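PDB 3NTV: MW1564 protein from Staphylococcus aureus, which probably transfers a methyl group from S-adenosylmethionine to a hydroxyl of its substrate, as a putative caffeoyl-CoA O-methyltransferase with a Rossmann fold. Local coordinates for residues 52-57 against 80-85; 38-43 against 86-91; 76-81 against 99-104. All coordinates share one frame; numbering follows the deposited sequence. Where two conformers were deposited one is given.

Contact 1: 52-57 against 80-85; sequences VPIVDR and TAIGYS. With SO4 (sulfate ion), chain C.
Ile54 lies over the ring of Tyr84, and these two residues have the most surface buried by the contact. The methyl CD1 of Ile54 sits 3.6 Å from the Tyr84 ring centroid and only 7° off the ring normal, a CH-pi contact over the face. The two side chains cross at about a right angle. The CG2 branch of Ile54 turns to Ile82 and meets CG1 of that residue at 3.8 Å. Ala81 is the third main partner. Its CB is packed tightly against CG1 of Val52, at 3.4 Å. That branch reaches the 80-85 loop because it stands anti to the backbone N of Val52 (chi1 -177°). CG1 of Val52 also touches CG2 of Ile82.

No hydrogen bond joins the two segments directly. A sulfate ion, probably from the crystallisation liquor, bridges them instead. Val55 N gives a nearly straight bond to sulfate O4, 3.1 Å long at 167°. From the 80-85 segment, Ala81 N binds sulfate O3 at 3.0 Å. Ile82 N and Tyr84 N share O2, and Ser85 N reaches O1 at 2.7 Å. The turn and first residues of the helix thus direct several backbone N-H groups at the anion. The start of the helix would probably add to the attraction.

Tyr84 OH bonds to Glu41 and Arg44. The 52-57 loop joins helix 43-49 to helix 57-70 and passes the N-terminal end of helix 84-90. Ile54 also packs on Arg44 and Ala47 of helix 43-49, while Leu60 of helix 57-70 touches both Val55 and Tyr84.

Contact 2: 38-43 against 86-91; sequences SSIEVL and SMQFAS
Gln88 OE1 takes a hydrogen bond from Ser38 OG at 2.9 Å and a second from Lys64 NZ of helix 57-70. The serine hydroxyl approaches from above the carbonyl plane, 35° out of it. Two donors on one oxygen should limit rotation of the amide. Its NE2 lies 3.1 Å from Glu41 OE1, but the angle is too poor for a hydrogen bond. The carboxylate and amide planes are 48° apart. Glu41 is held by other groups: OE1 bonds to Tyr84 OH, and OE2 forms a salt bridge with Arg44.

The Gln88 side chain bends at its second torsion (chi2 -80°), which brings the amide over to the 38-43 segment. There its CD meets CG1 of Ile40 at 3.6 Å. The two side chains run past each other in opposite directions.

This contact joins the segment leading into helix 43-49 to one side of helix 84-90. That helix is the connection in a beta-alpha-beta crossover of the Rossmann-like sheet, between strands 74-78 and 97-102. Phe89 of the same helix packs on Ile75 and Glu77 of strand 74-78.

The rest of the contact is mainly apolar. Selenomethionine Met87 turns its end at chi3, and its CE methyl lies tightly against CD1 of Leu43 at 3.5 Å. These two side chains run nearly perpendicular to each other. The same CE touches CG2 of Ile40 at 4.0 Å. CD1 of Ile40 reaches CB of Ser91, whose OG is bonded to Gln88 O at 2.7 Å. Leu115 of helix 105-117 and Phe120 also pack on Met87.

Contact 3: 76-81 against 99-104; sequences LEIGTA and TTIERN. With SO4 (sulfate ion), chain C.
Glu77 and Thr100 are paired in two neighbouring parallel strands, 76-78 and 99-102, whose axes come within 4.8 Å. Backbone bonds form the first group. Glu77 N donates to Thr99 O at 2.8 Å, and Ile101 N to Glu77 O at 3.0 Å. Gly79 N continues the ladder to Ile101 O, though this bond is bent to 131°.

Side-chain bonds come next. In the conformers given, Thr100 OG1 donates to Glu77 OE2 at 2.7 Å, on the anti lone pair of the carboxylate. Ser85 OG of the next helix bonds to Glu77 OE1. At the end of its strand, Glu102 OE1 accepts from Thr80 N, just past strand 76-78, at 2.9 Å. Its OE2 accepts from Asn104 N. The bend at chi2 (46°) folds the Glu102 carboxylate back to Thr80.

Apolar contacts cover the face that carries Leu76 and Ile78. CD1 of Ile78 and CD1 of Ile101 meet at 3.7 Å, their side chains side by side and pointing the same way. Tyr162 of helix 155-162 packs over them. CG2 of Thr100, on the face with Glu77, lies 3.7 Å from CB of Thr80 in the following loop.

Glu102 takes one backbone N-H on each oxygen, which should hold its carboxylate in place. A glycine-containing turn follows the first strand and an acidic residue ends the second, as at the S-adenosylmethionine site of Rossmann-like methyltransferases.

All three contacts involve the beta-alpha-beta unit 74-78, 84-90, 97-102. Contact 3 pairs strands 74-78 and 97-102, and contacts 1 and 2 both use helix 84-90 between them. Centres of contacts 1 and 2, and of 1 and 3, are about 10 Å apart; those of 2 and 3 are about 16 Å apart. Along the chain the order is 38-43, 52-57, 76-81, 80-85, 86-91 and 99-104. Contacts 1 and 3 share Thr80 and Ala81, and both touch the sulfate. The N-terminal segments therefore pack on the helix whose first residues and preceding turn bind the anion, probably close to the cofactor site.

Contact 1: 52-57 against 80-85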
loop_
_atom_site.group_PDB
_atom_site.type_symbol
_atom_site.label_atom_id
_atom_site.label_comp_id
_atom_site.label_asym_id
_atom_site.label_seq_id
_atom_site.Cartn_x
_atom_site.Cartn_y
_atom_site.Cartn_z
ATOM N N VAL A 52 -6.558 21.143 12.501
ATOM C CA VAL A 52 -6.913 19.839 13.025
ATOM C C VAL A 52 -6.224 18.812 12.122
ATOM O O VAL A 52 -6.438 18.826 10.910
ATOM C CB VAL A 52 -8.450 19.618 13.108
ATOM C CG1 VAL A 52 -8.760 18.271 13.727
ATOM C CG2 VAL A 52 -9.136 20.728 13.902
ATOM N N PRO A 53 -5.353 17.951 12.661
ATOM C CA PRO A 53 -4.699 16.973 11.779
ATOM C C PRO A 53 -5.653 15.833 11.417
ATOM O O PRO A 53 -6.270 15.274 12.311
ATOM C CB PRO A 53 -3.526 16.471 12.626
ATOM C CG PRO A 53 -3.990 16.610 14.040
ATOM C CD PRO A 53 -4.957 17.769 14.075
ATOM N N ILE A 54 -5.832 15.537 10.133
ATOM C CA ILE A 54 -6.629 14.366 9.733
ATOM C C ILE A 54 -5.738 13.468 8.899
ATOM O O ILE A 54 -4.759 13.949 8.333
ATOM C CB ILE A 54 -8.060 14.554 9.139
ATOM C CG1 ILE A 54 -8.068 15.269 7.770
ATOM C CG2 ILE A 54 -9.040 15.158 10.171
ATOM C CD1 ILE A 54 -9.267 14.973 6.898
ATOM N N VAL A 55 -6.063 12.168 8.842
ATOM C CA VAL A 55 -5.310 11.188 8.055
ATOM C C VAL A 55 -5.257 11.661 6.584
ATOM O O VAL A 55 -6.262 12.158 6.074
ATOM C CB VAL A 55 -5.974 9.785 8.194
ATOM C CG1 VAL A 55 -5.257 8.730 7.353
ATOM C CG2 VAL A 55 -6.027 9.357 9.663
ATOM N N ASP A 56 -4.109 11.487 5.907
ATOM C CA ASP A 56 -4.017 11.896 4.512
ATOM C C ASP A 56 -4.870 11.029 3.597
ATOM O O ASP A 56 -5.089 9.842 3.867
ATOM C CB ASP A 56 -2.576 11.972 4.041
ATOM C CG ASP A 56 -1.821 13.103 4.710
ATOM O OD1 ASP A 56 -2.165 14.277 4.457
ATOM O OD2 ASP A 56 -0.954 12.818 5.549
ATOM N N ARG A 57 -5.391 11.640 2.531
ATOM C CA ARG A 57 -6.280 10.964 1.606
ATOM C C ARG A 57 -5.748 9.662 1.000
ATOM O O ARG A 57 -6.463 8.661 1.002
ATOM C CB ARG A 57 -6.750 11.921 0.496
ATOM C CG ARG A 57 -7.742 11.275 -0.475
ATOM C CD ARG A 57 -9.076 10.930 0.206
ATOM N NE ARG A 57 -9.966 10.186 -0.685
ATOM C CZ ARG A 57 -10.838 10.741 -1.517
ATOM N NH1 ARG A 57 -10.945 12.063 -1.593
ATOM N NH2 ARG A 57 -11.589 9.981 -2.299
ATOM N N THR A 80 -7.783 10.204 17.566
ATOM C CA THR A 80 -8.570 10.822 16.522
ATOM C C THR A 80 -8.599 12.325 16.687
ATOM O O THR A 80 -8.493 12.847 17.801
ATOM C CB THR A 80 -9.983 10.241 16.429
ATOM O OG1 THR A 80 -10.529 10.699 15.196
ATOM C CG2 THR A 80 -10.893 10.628 17.615
ATOM N N ALA A 81 -8.731 13.011 15.571
ATOM C CA ALA A 81 -8.866 14.439 15.592
ATOM C C ALA A 81 -10.368 14.771 15.587
ATOM O O ALA A 81 -10.846 15.423 16.516
ATOM C CB ALA A 81 -8.176 15.030 14.397
ATOM N N ILE A 82 -11.123 14.288 14.584
ATOM C CA ILE A 82 -12.554 14.591 14.489
ATOM C C ILE A 82 -13.445 13.366 14.174
ATOM O O ILE A 82 -14.608 13.556 13.823
ATOM C CB ILE A 82 -12.791 15.731 13.446
ATOM C CG1 ILE A 82 -12.378 15.306 12.002
ATOM C CG2 ILE A 82 -12.164 17.055 13.892
ATOM C CD1 ILE A 82 -12.683 16.324 10.842
ATOM N N GLY A 83 -12.895 12.155 14.258
ATOM C CA GLY A 83 -13.635 10.933 13.930
ATOM C C GLY A 83 -13.660 10.646 12.437
ATOM O O GLY A 83 -14.386 9.766 11.976
ATOM N N TYR A 84 -12.849 11.381 11.660
ATOM C CA TYR A 84 -12.827 11.230 10.209
ATOM C C TYR A 84 -12.430 9.816 9.773
ATOM O O TYR A 84 -13.160 9.183 9.004
ATOM C CB TYR A 84 -11.931 12.321 9.597
ATOM C CG TYR A 84 -11.627 12.134 8.134
ATOM C CD1 TYR A 84 -12.490 12.612 7.156
ATOM C CD2 TYR A 84 -10.443 11.526 7.723
ATOM C CE1 TYR A 84 -12.197 12.460 5.799
ATOM C CE2 TYR A 84 -10.141 11.366 6.377
ATOM C CZ TYR A 84 -11.021 11.834 5.415
ATOM O OH TYR A 84 -10.692 11.700 4.089
ATOM N N SER A 85 -11.301 9.287 10.282
ATOM C CA SER A 85 -10.925 7.944 9.844
ATOM C C SER A 85 -11.915 6.892 10.306
ATOM O O SER A 85 -12.210 5.982 9.524
ATOM C CB SER A 85 -9.506 7.579 10.273
ATOM O OG SER A 85 -9.439 7.606 11.686
HETATM S S SO4 C . -9.041 11.494 12.074
HETATM O O1 SO4 C . -9.622 10.139 12.228
HETATM O O2 SO4 C . -10.094 12.460 12.347
HETATM O O3 SO4 C . -7.941 11.655 13.061
HETATM O O4 SO4 C . -8.451 11.578 10.725
#

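Contact 2: 38-43 against 86-91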
loop_
_atom_site.group_PDB
_atom_site.type_symbol
_atom_site.label_atom_id
_atom_site.label_comp_id
_atom_site.label_asym_id
_atom_site.label_seq_id
_atom_site.Cartn_x
_atom_site.Cartn_y
_atom_site.Cartn_z
ATOM N N SER A 38 -16.796 9.988 -0.397
ATOM C CA SER A 38 -17.917 9.665 0.485
ATOM C C SER A 38 -18.483 10.987 1.029
ATOM O O SER A 38 -17.859 12.037 0.845
ATOM C CB SER A 38 -17.465 8.745 1.620
ATOM O OG SER A 38 -16.408 9.302 2.384
ATOM N N SER A 39 -19.670 10.945 1.669
ATOM C CA SER A 39 -20.326 12.126 2.256
ATOM C C SER A 39 -19.459 12.820 3.325
ATOM O O SER A 39 -19.510 14.045 3.452
ATOM C CB SER A 39 -21.684 11.753 2.847
ATOM O OG SER A 39 -21.606 10.588 3.656
ATOM N N ILE A 40 -18.646 12.039 4.057
ATOM C CA ILE A 40 -17.766 12.547 5.117
ATOM C C ILE A 40 -16.516 13.315 4.642
ATOM O O ILE A 40 -15.895 14.019 5.442
ATOM C CB ILE A 40 -17.485 11.529 6.257
ATOM C CG1 ILE A 40 -16.914 10.180 5.741
ATOM C CG2 ILE A 40 -18.714 11.365 7.182
ATOM C CD1 ILE A 40 -17.911 8.979 5.579
ATOM N N GLU A 41 -16.182 13.225 3.343
ATOM C CA GLU A 41 -15.032 13.936 2.765
ATOM C C GLU A 41 -15.094 15.453 2.983
ATOM O O GLU A 41 -14.056 16.102 3.104
ATOM C CB GLU A 41 -14.841 13.567 1.280
ATOM C CG GLU A 41 -13.440 13.835 0.733
ATOM C CD GLU A 41 -12.259 13.261 1.500
ATOM O OE1 GLU A 41 -12.406 12.194 2.143
ATOM O OE2 GLU A 41 -11.169 13.869 1.428
ATOM N N VAL A 42 -16.319 16.001 3.130
ATOM C CA VAL A 42 -16.581 17.416 3.410
ATOM C C VAL A 42 -15.852 17.887 4.693
ATOM O O VAL A 42 -15.487 19.059 4.783
ATOM C CB VAL A 42 -18.113 17.692 3.446
ATOM C CG1 VAL A 42 -18.414 19.177 3.633
ATOM C CG2 VAL A 42 -18.790 17.174 2.179
ATOM N N LEU A 43 -15.584 16.965 5.652
ATOM C CA LEU A 43 -14.880 17.289 6.898
ATOM C C LEU A 43 -13.387 17.609 6.738
ATOM O O LEU A 43 -12.807 18.207 7.645
ATOM C CB LEU A 43 -15.087 16.212 7.967
ATOM C CG LEU A 43 -16.512 16.079 8.499
ATOM C CD1 LEU A 43 -16.715 14.732 9.102
ATOM C CD2 LEU A 43 -16.839 17.181 9.523
ATOM N N SER A 86 -12.441 7.035 11.548
ATOM C CA SER A 86 -13.423 6.104 12.127
ATOM C C SER A 86 -14.641 5.981 11.220
ATOM O O SER A 86 -15.050 4.886 10.878
ATOM C CB SER A 86 -13.888 6.595 13.495
ATOM O OG SER A 86 -12.798 6.897 14.343
HETATM N N MSE A 87 -15.193 7.126 10.804
HETATM C CA MSE A 87 -16.378 7.127 9.940
HETATM C C MSE A 87 -16.062 6.633 8.537
HETATM O O MSE A 87 -16.851 5.891 7.967
HETATM C CB MSE A 87 -17.021 8.503 9.900
HETATM C CG MSE A 87 -17.555 8.916 11.261
HETATM SE SE MSE A 87 -18.462 10.639 11.197
HETATM C CE MSE A 87 -16.970 11.710 10.786
ATOM N N GLN A 88 -14.862 6.965 8.006
ATOM C CA GLN A 88 -14.469 6.474 6.690
ATOM C C GLN A 88 -14.391 4.945 6.695
ATOM O O GLN A 88 -14.883 4.306 5.777
ATOM C CB GLN A 88 -13.140 7.113 6.241
ATOM C CG GLN A 88 -13.298 8.576 5.814
ATOM C CD GLN A 88 -13.844 8.741 4.409
ATOM O OE1 GLN A 88 -14.365 7.814 3.811
ATOM N NE2 GLN A 88 -13.714 9.932 3.839
ATOM N N PHE A 89 -13.844 4.355 7.767
ATOM C CA PHE A 89 -13.767 2.890 7.851
ATOM C C PHE A 89 -15.165 2.284 8.022
ATOM O O PHE A 89 -15.480 1.294 7.362
ATOM C CB PHE A 89 -12.866 2.446 9.017
ATOM C CG PHE A 89 -11.434 2.954 8.991
ATOM C CD1 PHE A 89 -10.799 3.236 7.788
ATOM C CD2 PHE A 89 -10.711 3.100 10.168
ATOM C CE1 PHE A 89 -9.463 3.664 7.764
ATOM C CE2 PHE A 89 -9.386 3.543 10.140
ATOM C CZ PHE A 89 -8.780 3.825 8.938
ATOM N N ALA A 90 -15.991 2.866 8.914
ATOM C CA ALA A 90 -17.344 2.355 9.154
ATOM C C ALA A 90 -18.216 2.466 7.897
ATOM O O ALA A 90 -19.102 1.632 7.700
ATOM C CB ALA A 90 -17.993 3.114 10.300
ATOM N N SER A 91 -17.918 3.460 7.018
ATOM C CA SER A 91 -18.690 3.656 5.785
ATOM C C SER A 91 -18.552 2.527 4.784
ATOM O O SER A 91 -19.372 2.418 3.862
ATOM C CB SER A 91 -18.374 5.008 5.144
ATOM O OG SER A 91 -17.129 4.951 4.461
#

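Contact 3: 76-81 against 99-104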
loop_
_atom_site.group_PDB
_atom_site.type_symbol
_atom_site.label_atom_id
_atom_site.label_comp_id
_atom_site.label_asym_id
_atom_site.label_seq_id
_atom_site.Cartn_x
_atom_site.Cartn_y
_atom_site.Cartn_z
ATOM N N LEU A 76 -9.495 -1.166 15.969
ATOM C CA LEU A 76 -9.142 -0.395 17.168
ATOM C C LEU A 76 -8.228 0.720 16.706
ATOM O O LEU A 76 -7.202 0.444 16.080
ATOM C CB LEU A 76 -8.420 -1.281 18.209
ATOM C CG LEU A 76 -7.893 -0.546 19.468
ATOM C CD1 LEU A 76 -9.030 0.046 20.273
ATOM C CD2 LEU A 76 -7.109 -1.526 20.353
ATOM N N GLU A 77 -8.592 1.970 17.000
ATOM C CA GLU A 77 -7.785 3.129 16.620
ATOM C C GLU A 77 -7.312 3.828 17.867
ATOM O O GLU A 77 -8.083 3.994 18.827
ATOM C CB GLU A 77 -8.590 4.161 15.820
ATOM C CG GLU A 77 -9.328 3.666 14.599
ATOM C CD GLU A 77 -10.055 4.815 13.926
ATOM O OE1 GLU A 77 -9.790 5.065 12.734
ATOM O OE2 GLU A 77 -10.828 5.517 14.613
ATOM N N ILE A 78 -6.042 4.252 17.862
ATOM C CA ILE A 78 -5.501 4.973 19.009
ATOM C C ILE A 78 -5.386 6.428 18.578
ATOM O O ILE A 78 -4.473 6.804 17.828
ATOM C CB ILE A 78 -4.164 4.391 19.527
ATOM C CG1 ILE A 78 -4.187 2.841 19.718
ATOM C CG2 ILE A 78 -3.711 5.151 20.787
ATOM C CD1 ILE A 78 -5.162 2.263 20.689
ATOM N N GLY A 79 -6.361 7.210 18.981
ATOM C CA GLY A 79 -6.393 8.628 18.677
ATOM C C GLY A 79 -7.263 8.993 17.506
ATOM O O GLY A 79 -7.457 8.210 16.572
ATOM N N THR A 80 -7.783 10.204 17.566
ATOM C CA THR A 80 -8.570 10.822 16.522
ATOM C C THR A 80 -8.599 12.325 16.687
ATOM O O THR A 80 -8.493 12.847 17.801
ATOM C CB THR A 80 -9.983 10.241 16.429
ATOM O OG1 THR A 80 -10.529 10.699 15.196
ATOM C CG2 THR A 80 -10.893 10.628 17.615
ATOM N N ALA A 81 -8.731 13.011 15.571
ATOM C CA ALA A 81 -8.866 14.439 15.592
ATOM C C ALA A 81 -10.368 14.771 15.587
ATOM O O ALA A 81 -10.846 15.423 16.516
ATOM C CB ALA A 81 -8.176 15.030 14.397
ATOM N N THR A 99 -13.555 0.971 17.417
ATOM C CA THR A 99 -13.344 1.478 18.764
ATOM C C THR A 99 -12.203 2.499 18.620
ATOM O O THR A 99 -11.129 2.153 18.095
ATOM C CB THR A 99 -12.999 0.371 19.763
ATOM O OG1 THR A 99 -14.184 -0.388 20.011
ATOM C CG2 THR A 99 -12.556 0.944 21.120
ATOM N N THR A 100 -12.453 3.748 19.064
ATOM C CA THR A 100 -11.450 4.817 18.995
ATOM C C THR A 100 -11.167 5.370 20.385
ATOM O O THR A 100 -12.092 5.809 21.072
ATOM C CB THR A 100 -11.889 5.940 18.026
ATOM O OG1 THR A 100 -12.326 5.382 16.797
ATOM C CG2 THR A 100 -10.767 6.911 17.723
ATOM N N ILE A 101 -9.888 5.352 20.791
ATOM C CA ILE A 101 -9.468 5.887 22.092
ATOM C C ILE A 101 -8.964 7.296 21.859
ATOM O O ILE A 101 -8.094 7.505 20.999
ATOM C CB ILE A 101 -8.385 5.002 22.763
ATOM C CG1 ILE A 101 -8.854 3.529 22.915
ATOM C CG2 ILE A 101 -7.890 5.619 24.111
ATOM C CD1 ILE A 101 -7.712 2.518 23.316
ATOM N N GLU A 102 -9.441 8.250 22.666
ATOM C CA GLU A 102 -8.990 9.625 22.563
ATOM C C GLU A 102 -9.035 10.299 23.923
ATOM O O GLU A 102 -10.019 10.171 24.652
ATOM C CB GLU A 102 -9.800 10.412 21.509
ATOM C CG GLU A 102 -9.291 11.837 21.244
ATOM C CD GLU A 102 -7.798 12.037 21.038
ATOM O OE1 GLU A 102 -7.204 11.327 20.193
ATOM O OE2 GLU A 102 -7.217 12.905 21.730
ATOM N N ARG A 103 -7.953 11.019 24.266
ATOM C CA ARG A 103 -7.909 11.705 25.556
ATOM C C ARG A 103 -8.268 13.186 25.492
ATOM O O ARG A 103 -8.673 13.745 26.517
ATOM C CB ARG A 103 -6.548 11.505 26.243
ATOM C CG ARG A 103 -5.362 12.182 25.562
ATOM C CD ARG A 103 -4.195 12.229 26.523
ATOM N NE ARG A 103 -3.122 13.090 26.034
ATOM C CZ ARG A 103 -2.110 13.519 26.783
ATOM N NH1 ARG A 103 -2.029 13.175 28.065
ATOM N NH2 ARG A 103 -1.175 14.299 26.259
ATOM N N ASN A 104 -8.067 13.840 24.332
ATOM C CA ASN A 104 -8.318 15.281 24.204
ATOM C C ASN A 104 -9.801 15.610 24.151
ATOM O O ASN A 104 -10.495 15.202 23.218
ATOM C CB ASN A 104 -7.541 15.865 23.017
ATOM C CG ASN A 104 -7.632 17.364 22.867
ATOM O OD1 ASN A 104 -8.671 17.915 22.504
ATOM N ND2 ASN A 104 -6.522 18.049 23.075
HETATM S S SO4 C . -9.041 11.494 12.074
HETATM O O1 SO4 C . -9.622 10.139 12.228
HETATM O O2 SO4 C . -10.094 12.460 12.347
HETATM O O3 SO4 C . -7.941 11.655 13.061
HETATM O O4 SO4 C . -8.451 11.578 10.725
#